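Local atomic coordinates of beta-agarase D (Zobellia galactanivorans, PDB entry 4ASM), a protein that cleaves the beta-1,4-linkages of agarose at random with retention of anomeric configuration, through its family 16 glycoside hydrolase catalytic domain. Residues L185-F190 against R243-D248; P14-A19 against T220-V225; N226-S229 against L233-F236. One frame throughout, in Å; residues are numbered along the deposited sequence.

Contact 1 (L185-F190 against R243-D248)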
loop_
_atom_site.group_PDB
_atom_site.type_symbol
_atom_site.label_atom_id
_atom_site.label_comp_id
_atom_site.label_asym_id
_atom_site.label_seq_id
_atom_site.Cartn_x
_atom_site.Cartn_y
_atom_site.Cartn_z
ATOM N N LEU A 185 3.908 -2.973 -5.770
ATOM C CA LEU A 185 4.830 -2.021 -5.136
ATOM C C LEU A 185 4.501 -0.680 -5.785
ATOM O O LEU A 185 4.735 -0.481 -6.988
ATOM C CB LEU A 185 6.297 -2.419 -5.342
ATOM C CG LEU A 185 6.607 -3.853 -4.896
ATOM C CD1 LEU A 185 8.043 -4.164 -5.251
ATOM C CD2 LEU A 185 6.361 -3.980 -3.399
ATOM N N SER A 186 3.884 0.216 -5.012
ATOM C CA SER A 186 3.118 1.290 -5.624
ATOM C C SER A 186 3.144 2.609 -4.851
ATOM O O SER A 186 3.675 2.708 -3.748
ATOM C CB SER A 186 1.678 0.794 -5.802
ATOM O OG SER A 186 0.894 1.622 -6.655
ATOM N N HIS A 187 2.553 3.615 -5.484
ATOM C CA HIS A 187 2.322 4.922 -4.875
ATOM C C HIS A 187 1.204 5.524 -5.693
ATOM O O HIS A 187 0.818 4.970 -6.706
ATOM C CB HIS A 187 3.590 5.798 -4.911
ATOM C CG HIS A 187 3.887 6.383 -6.260
ATOM N ND1 HIS A 187 4.713 5.765 -7.175
ATOM C CD2 HIS A 187 3.470 7.535 -6.845
ATOM C CE1 HIS A 187 4.802 6.516 -8.261
ATOM N NE2 HIS A 187 4.064 7.603 -8.085
ATOM N N HIS A 188 0.648 6.648 -5.244
ATOM C CA HIS A 188 -0.308 7.351 -6.089
ATOM C C HIS A 188 -0.041 8.836 -5.991
ATOM O O HIS A 188 0.373 9.337 -4.950
ATOM C CB HIS A 188 -1.745 7.139 -5.608
ATOM C CG HIS A 188 -2.361 5.816 -5.960
ATOM N ND1 HIS A 188 -2.014 4.623 -5.352
ATOM C CD2 HIS A 188 -3.388 5.528 -6.790
ATOM C CE1 HIS A 188 -2.776 3.652 -5.833
ATOM N NE2 HIS A 188 -3.620 4.175 -6.704
ATOM N N VAL A 189 -0.343 9.536 -7.083
ATOM C CA VAL A 189 -0.517 10.985 -7.044
ATOM C C VAL A 189 -1.898 11.314 -7.613
ATOM O O VAL A 189 -2.357 10.668 -8.558
ATOM C CB VAL A 189 0.641 11.785 -7.758
ATOM C CG1 VAL A 189 1.969 11.550 -7.039
ATOM C CG2 VAL A 189 0.745 11.473 -9.271
ATOM N N PHE A 190 -2.542 12.333 -7.037
ATOM C CA PHE A 190 -3.925 12.690 -7.423
ATOM C C PHE A 190 -4.073 14.158 -7.730
ATOM O O PHE A 190 -3.459 14.990 -7.086
ATOM C CB PHE A 190 -4.914 12.412 -6.279
ATOM C CG PHE A 190 -4.983 10.968 -5.845
ATOM C CD1 PHE A 190 -5.879 10.088 -6.440
ATOM C CD2 PHE A 190 -4.173 10.513 -4.797
ATOM C CE1 PHE A 190 -5.935 8.735 -6.012
ATOM C CE2 PHE A 190 -4.243 9.196 -4.368
ATOM C CZ PHE A 190 -5.122 8.318 -4.977
ATOM N N ARG A 243 12.998 -3.173 -5.233
ATOM C CA ARG A 243 12.610 -2.164 -6.217
ATOM C C ARG A 243 13.072 -0.772 -5.799
ATOM O O ARG A 243 13.076 -0.447 -4.616
ATOM C CB ARG A 243 11.087 -2.140 -6.410
ATOM C CG ARG A 243 10.638 -1.223 -7.560
ATOM C CD ARG A 243 9.296 -1.643 -8.044
ATOM N NE ARG A 243 8.527 -0.591 -8.709
ATOM C CZ ARG A 243 8.251 -0.549 -10.014
ATOM N NH1 ARG A 243 8.725 -1.466 -10.852
ATOM N NH2 ARG A 243 7.462 0.410 -10.491
ATOM N N ILE A 244 13.474 0.038 -6.775
ATOM C CA ILE A 244 13.749 1.451 -6.549
ATOM C C ILE A 244 13.007 2.247 -7.616
ATOM O O ILE A 244 13.055 1.886 -8.807
ATOM C CB ILE A 244 15.253 1.802 -6.652
ATOM C CG1 ILE A 244 16.101 0.905 -5.749
ATOM C CG2 ILE A 244 15.490 3.277 -6.267
ATOM C CD1 ILE A 244 17.577 1.150 -5.881
ATOM N N LEU A 245 12.315 3.316 -7.197
ATOM C CA LEU A 245 11.822 4.348 -8.110
ATOM C C LEU A 245 12.659 5.572 -7.836
ATOM O O LEU A 245 12.785 6.011 -6.685
ATOM C CB LEU A 245 10.344 4.691 -7.865
ATOM C CG LEU A 245 9.389 4.081 -8.882
ATOM C CD1 LEU A 245 9.361 2.594 -8.641
ATOM C CD2 LEU A 245 8.009 4.659 -8.808
ATOM N N ASP A 246 13.281 6.113 -8.868
ATOM C CA ASP A 246 14.148 7.265 -8.666
ATOM C C ASP A 246 13.907 8.265 -9.773
ATOM O O ASP A 246 14.550 8.213 -10.845
ATOM C CB ASP A 246 15.617 6.831 -8.589
ATOM C CG ASP A 246 16.537 7.959 -8.155
ATOM O OD1 ASP A 246 16.234 9.135 -8.474
ATOM O OD2 ASP A 246 17.574 7.676 -7.488
ATOM N N ASN A 247 12.979 9.186 -9.490
ATOM C CA ASN A 247 12.625 10.307 -10.378
ATOM C C ASN A 247 11.947 9.881 -11.691
ATOM O O ASN A 247 10.732 10.064 -11.861
ATOM C CB ASN A 247 13.845 11.224 -10.620
ATOM C CG ASN A 247 13.482 12.510 -11.322
ATOM O OD1 ASN A 247 14.136 12.905 -12.300
ATOM N ND2 ASN A 247 12.444 13.167 -10.849
ATOM N N ASP A 248 12.726 9.320 -12.622
ATOM C CA ASP A 248 12.236 8.981 -13.958
ATOM C C ASP A 248 12.703 7.598 -14.416
ATOM O O ASP A 248 12.598 7.262 -15.590
ATOM C CB ASP A 248 12.609 10.056 -15.005
ATOM C CG ASP A 248 14.090 10.361 -15.043
ATOM O OD1 ASP A 248 14.876 9.715 -14.332
ATOM O OD2 ASP A 248 14.461 11.298 -15.795
HETATM O O HOH W 1 6.607 1.276 -7.891
#
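Leu185 and Arg243 mark the nearest approach of the two backbones, with CA atoms 7.9 Å apart, so strands 183-191 and 240-246 meet through side chains and not as paired neighbours. The two side chains run alongside each other in opposing directions: Leu185 CD1 rests on Arg243 CB at 3.8 Å and on Arg243 CD at 4.0 Å. Arg243 runs out in an extended chain, CG trans to the main-chain nitrogen (chi1 -173°), and reaches along Leu185 until its guanidinium comes level with the Leu185 carbonyl. There a water joins the two segments, donating to Leu185 O at 2.7 Å and accepting from Arg243 NE at 2.8 Å; it sits at the guanidinium edge, in plane. Arg243 NH1 is committed elsewhere, in a salt bridge to Asp203. Further along, Leu245 sends CD2 obliquely to the His187 ring, 3.7 Å from CE1. That ring is fixed from outside by a hydrogen bond from NE2 to Ile303 O and by edge-to-face packing with Phe315. The contact lies near the catalytic centre, the His187 side chain being about 6 Å from that of Glu160, the probable nucleophile. Its chemistry is therefore mixed: aliphatic packing shields the stem of a buried arginine, while the water bonds NE and the Asp203 carboxylate probably offsets the charge.

Contact 2 (P14-A19 against T220-V225)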
loop_
_atom_site.group_PDB
_atom_site.type_symbol
_atom_site.label_atom_id
_atom_site.label_comp_id
_atom_site.label_asym_id
_atom_site.label_seq_id
_atom_site.Cartn_x
_atom_site.Cartn_y
_atom_site.Cartn_z
ATOM N N PRO A 14 17.579 -7.004 11.266
ATOM C CA PRO A 14 18.332 -5.926 10.632
ATOM C C PRO A 14 17.433 -4.973 9.845
ATOM O O PRO A 14 16.429 -5.395 9.266
ATOM C CB PRO A 14 19.306 -6.653 9.701
ATOM C CG PRO A 14 19.452 -8.019 10.317
ATOM C CD PRO A 14 18.093 -8.332 10.902
ATOM N N ILE A 15 17.798 -3.702 9.870
ATOM C CA ILE A 15 17.142 -2.695 9.051
ATOM C C ILE A 15 17.742 -2.792 7.650
ATOM O O ILE A 15 18.939 -2.564 7.469
ATOM C CB ILE A 15 17.351 -1.299 9.648
ATOM C CG1 ILE A 15 16.793 -1.260 11.077
ATOM C CG2 ILE A 15 16.704 -0.234 8.763
ATOM C CD1 ILE A 15 17.354 -0.119 11.950
ATOM N N PRO A 16 16.924 -3.165 6.642
ATOM C CA PRO A 16 17.516 -3.468 5.332
ATOM C C PRO A 16 17.863 -2.249 4.488
ATOM O O PRO A 16 18.618 -2.369 3.527
ATOM C CB PRO A 16 16.431 -4.303 4.653
ATOM C CG PRO A 16 15.150 -3.809 5.245
ATOM C CD PRO A 16 15.463 -3.365 6.661
ATOM N N ALA A 17 17.310 -1.091 4.826
ATOM C CA ALA A 17 17.615 0.132 4.111
ATOM C C ALA A 17 18.944 0.708 4.596
ATOM O O ALA A 17 19.344 0.512 5.757
ATOM C CB ALA A 17 16.498 1.138 4.306
ATOM N N ASN A 18 19.620 1.409 3.697
ATOM C CA ASN A 18 20.921 2.006 3.991
ATOM C C ASN A 18 20.747 3.440 4.471
ATOM O O ASN A 18 20.308 4.289 3.695
ATOM C CB ASN A 18 21.778 1.969 2.717
ATOM C CG ASN A 18 23.105 2.723 2.845
ATOM O OD1 ASN A 18 23.692 2.842 3.921
ATOM N ND2 ASN A 18 23.590 3.229 1.709
ATOM N N ALA A 19 21.113 3.697 5.733
ATOM C CA ALA A 19 21.024 5.044 6.328
ATOM C C ALA A 19 21.967 6.043 5.664
ATOM O O ALA A 19 21.761 7.255 5.763
ATOM C CB ALA A 19 21.275 4.995 7.828
ATOM N N THR A 220 3.581 -14.932 6.112
ATOM C CA THR A 220 4.030 -13.749 6.828
ATOM C C THR A 220 5.369 -13.269 6.299
ATOM O O THR A 220 6.348 -14.034 6.177
ATOM C CB THR A 220 3.805 -13.697 8.383
ATOM O OG1 THR A 220 4.954 -13.241 9.133
ATOM C CG2 THR A 220 3.061 -14.860 8.921
ATOM N N ILE A 221 5.360 -11.999 5.938
ATOM C CA ILE A 221 6.479 -11.362 5.279
ATOM C C ILE A 221 6.855 -10.106 6.061
ATOM O O ILE A 221 6.055 -9.587 6.861
ATOM C CB ILE A 221 6.141 -10.986 3.810
ATOM C CG1 ILE A 221 5.008 -9.956 3.725
ATOM C CG2 ILE A 221 5.755 -12.234 2.982
ATOM C CD1 ILE A 221 4.835 -9.402 2.271
ATOM N N ARG A 222 8.068 -9.613 5.835
ATOM C CA ARG A 222 8.419 -8.246 6.206
ATOM C C ARG A 222 8.409 -7.423 4.935
ATOM O O ARG A 222 8.983 -7.831 3.917
ATOM C CB ARG A 222 9.815 -8.183 6.819
ATOM C CG ARG A 222 9.902 -8.791 8.181
ATOM C CD ARG A 222 11.223 -8.382 8.779
ATOM N NE ARG A 222 12.378 -9.083 8.217
ATOM C CZ ARG A 222 13.478 -8.510 7.711
ATOM N NH1 ARG A 222 13.635 -7.186 7.610
ATOM N NH2 ARG A 222 14.461 -9.298 7.301
ATOM N N ILE A 223 7.746 -6.281 4.966
ATOM C CA ILE A 223 7.702 -5.422 3.774
ATOM C C ILE A 223 7.827 -3.968 4.222
ATOM O O ILE A 223 7.197 -3.556 5.197
ATOM C CB ILE A 223 6.445 -5.700 2.912
ATOM C CG1 ILE A 223 6.444 -4.864 1.621
ATOM C CG2 ILE A 223 5.161 -5.518 3.718
ATOM C CD1 ILE A 223 5.469 -5.425 0.577
ATOM N N GLY A 224 8.619 -3.204 3.492
ATOM C CA GLY A 224 8.870 -1.818 3.894
ATOM C C GLY A 224 9.231 -0.939 2.732
ATOM O O GLY A 224 9.603 -1.427 1.666
ATOM N N VAL A 225 9.102 0.360 2.949
ATOM C CA VAL A 225 9.548 1.362 1.997
ATOM C C VAL A 225 10.508 2.332 2.659
ATOM O O VAL A 225 10.250 2.804 3.778
ATOM C CB VAL A 225 8.363 2.119 1.329
ATOM C CG1 VAL A 225 8.853 3.084 0.267
ATOM C CG2 VAL A 225 7.468 1.165 0.677
HETATM O O HOH W 2 16.506 -6.954 7.158
#
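Arg222 reaches from strand 220-229 to the N-terminal loop, where its NH1 lies 3.7 Å from Pro14 O and 4.3 Å from Pro16 CD. The proline ring carbon stands at the guanidinium edge, near its plane, whereas the carbonyl oxygen comes in obliquely. A water closes the polar gap: it donates to Pro14 O at 2.6 Å and accepts from Arg222 NH1 at 2.9 Å. The backbones stay well apart, Pro16 and Gly224 being the nearest pair at 8.9 Å between CA atoms, and the long arginine spans the distance. Its chain is bent at chi3 (-74°), which turns the guanidinium out of the line of CB, CG and CD and toward the loop. In the next shell, Glu136 on the adjacent strand 133-140 takes NH1 in a salt bridge and anchors the end of the guanidinium that also bonds the water. Arg357 of strand 350-362 donates from NH2 to Pro14 O, so this carbonyl accepts from both the water and Arg357. Trp355 and Arg357 also touch the Arg222 side chain, while Phe134 packs against Pro16. The loop before strand 24-27 thus lies against strands 133-140, 220-229 and 350-362 at the surface. Such chemistry implies a hydrated, largely polar attachment: a carbonyl that lacks direct bonding to Arg222 is reached through water, and the charge of Arg222 is probably balanced by Glu136.

Contact 3 (N226-S229 against L233-F236)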
loop_
_atom_site.group_PDB
_atom_site.type_symbol
_atom_site.label_atom_id
_atom_site.label_comp_id
_atom_site.label_asym_id
_atom_site.label_seq_id
_atom_site.Cartn_x
_atom_site.Cartn_y
_atom_site.Cartn_z
ATOM N N ASN A 226 11.617 2.600 1.968
ATOM C CA ASN A 226 12.533 3.655 2.372
ATOM C C ASN A 226 12.219 4.854 1.497
ATOM O O ASN A 226 12.450 4.835 0.274
ATOM C CB ASN A 226 13.992 3.200 2.226
ATOM C CG ASN A 226 14.987 4.234 2.757
ATOM O OD1 ASN A 226 14.654 5.065 3.604
ATOM N ND2 ASN A 226 16.213 4.196 2.230
ATOM N N TRP A 227 11.603 5.867 2.113
ATOM C CA TRP A 227 11.257 7.104 1.433
ATOM C C TRP A 227 12.452 8.029 1.618
ATOM O O TRP A 227 12.662 8.622 2.684
ATOM C CB TRP A 227 9.955 7.664 2.009
ATOM C CG TRP A 227 9.495 8.946 1.406
ATOM C CD1 TRP A 227 9.975 9.568 0.280
ATOM C CD2 TRP A 227 8.422 9.761 1.891
ATOM N NE1 TRP A 227 9.274 10.734 0.054
ATOM C CE2 TRP A 227 8.323 10.874 1.035
ATOM C CE3 TRP A 227 7.542 9.656 2.976
ATOM C CZ2 TRP A 227 7.374 11.875 1.232
ATOM C CZ3 TRP A 227 6.627 10.640 3.178
ATOM C CH2 TRP A 227 6.533 11.735 2.307
ATOM N N VAL A 228 13.279 8.075 0.583
ATOM C CA VAL A 228 14.610 8.658 0.663
ATOM C C VAL A 228 14.555 10.174 0.518
ATOM O O VAL A 228 15.246 10.913 1.249
ATOM C CB VAL A 228 15.516 8.053 -0.448
ATOM C CG1 VAL A 228 16.899 8.726 -0.472
ATOM C CG2 VAL A 228 15.667 6.584 -0.213
ATOM N N SER A 229 13.733 10.636 -0.418
ATOM C CA SER A 229 13.745 12.027 -0.831
ATOM C C SER A 229 12.445 12.332 -1.543
ATOM O O SER A 229 11.607 11.443 -1.708
ATOM C CB SER A 229 14.919 12.239 -1.788
ATOM O OG SER A 229 14.616 11.613 -3.029
ATOM N N LEU A 233 12.122 6.282 -3.881
ATOM C CA LEU A 233 11.523 5.255 -3.006
ATOM C C LEU A 233 12.248 3.946 -3.212
ATOM O O LEU A 233 12.563 3.600 -4.348
ATOM C CB LEU A 233 10.061 5.000 -3.370
ATOM C CG LEU A 233 9.089 6.175 -3.420
ATOM C CD1 LEU A 233 7.689 5.732 -3.883
ATOM C CD2 LEU A 233 9.025 6.891 -2.061
ATOM N N GLU A 234 12.469 3.203 -2.125
ATOM C CA GLU A 234 13.062 1.867 -2.226
ATOM C C GLU A 234 12.160 0.894 -1.487
ATOM O O GLU A 234 11.677 1.227 -0.395
ATOM C CB GLU A 234 14.439 1.837 -1.585
ATOM C CG GLU A 234 15.450 2.807 -2.192
ATOM C CD GLU A 234 16.634 3.100 -1.285
ATOM O OE1 GLU A 234 16.693 2.569 -0.155
ATOM O OE2 GLU A 234 17.520 3.862 -1.734
ATOM N N TYR A 235 11.919 -0.284 -2.077
ATOM C CA TYR A 235 11.032 -1.293 -1.496
ATOM C C TYR A 235 11.815 -2.520 -1.070
ATOM O O TYR A 235 12.795 -2.883 -1.723
ATOM C CB TYR A 235 9.948 -1.713 -2.505
ATOM C CG TYR A 235 8.982 -0.622 -2.846
ATOM C CD1 TYR A 235 9.298 0.347 -3.791
ATOM C CD2 TYR A 235 7.753 -0.543 -2.196
ATOM C CE1 TYR A 235 8.402 1.370 -4.081
ATOM C CE2 TYR A 235 6.845 0.453 -2.501
ATOM C CZ TYR A 235 7.183 1.415 -3.429
ATOM O OH TYR A 235 6.304 2.440 -3.714
ATOM N N PHE A 236 11.375 -3.137 0.026
ATOM C CA PHE A 236 12.072 -4.276 0.644
ATOM C C PHE A 236 11.062 -5.335 1.026
ATOM O O PHE A 236 9.999 -5.014 1.567
ATOM C CB PHE A 236 12.801 -3.822 1.918
ATOM C CG PHE A 236 13.798 -2.735 1.678
ATOM C CD1 PHE A 236 13.377 -1.407 1.568
ATOM C CD2 PHE A 236 15.149 -3.020 1.540
ATOM C CE1 PHE A 236 14.286 -0.378 1.309
ATOM C CE2 PHE A 236 16.067 -1.982 1.280
ATOM C CZ PHE A 236 15.628 -0.670 1.180
#
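Asn226 and Glu234 form the tight part of this antiparallel pairing, a hydrogen-bonded pair with CA atoms 5.0 Å apart. Asn226 N donates to Glu234 O at 2.7 Å, and Glu234 N returns a bond to Asn226 O at 2.9 Å. The two side chains point the same way, next to each other, and add a third bond, Asn226 ND2 to Glu234 OE1 at 2.9 Å and nearly straight (163°). The acceptor lies close to the amide plane, yet ND2 meets OE1 from above the carboxylate, the two flat groups being turned 69° apart. Phe236 presents its ring edge to the same asparagine, CE1 lying 3.7 Å from Asn226 CB. On the other face of the sheet, Trp227 and Leu233 make a non-hydrogen-bonded pair and run alongside one another, Leu233 CD2 reaching Trp227 CD1 at 3.7 Å. Toward the turn the contact is looser: partly exposed Val228 passes Glu234 at a slant, with CG2 3.6 Å from OE2, an oxygen that Arg232 holds in a salt bridge. Ser229 OG bonds to Thr231 N just beyond. The whole is a beta hairpin of strands 220-229 and 232-237, one of the antiparallel pairings that build the beta-jelly roll of GH16 enzymes.

How the contacts relate
Strands 220-229, 232-237 and 240-246 are successive neighbours in the sheet; loop 14-19 and strand 183-191 meet them through side chains and water. Contact 3 shares strand 220-229 with contact 2, their centres about 10 Å apart, and Gly224 O to Phe236 N at 3.0 Å probably continues the hairpin ladder. Contact 1 lies about 9 Å from contact 3, centre to centre: Tyr235 probably bonds through N to Arg243 O and through OH to Ser186 O, linking the hairpin to 185-190. Contact 1 comes closer to the probable nucleophile Glu160 than contact 3, whose Leu233 is about 9 Å from it between side chains. In contact 2, the Arg222 side chain is about 12 Å from the bound calcium ion.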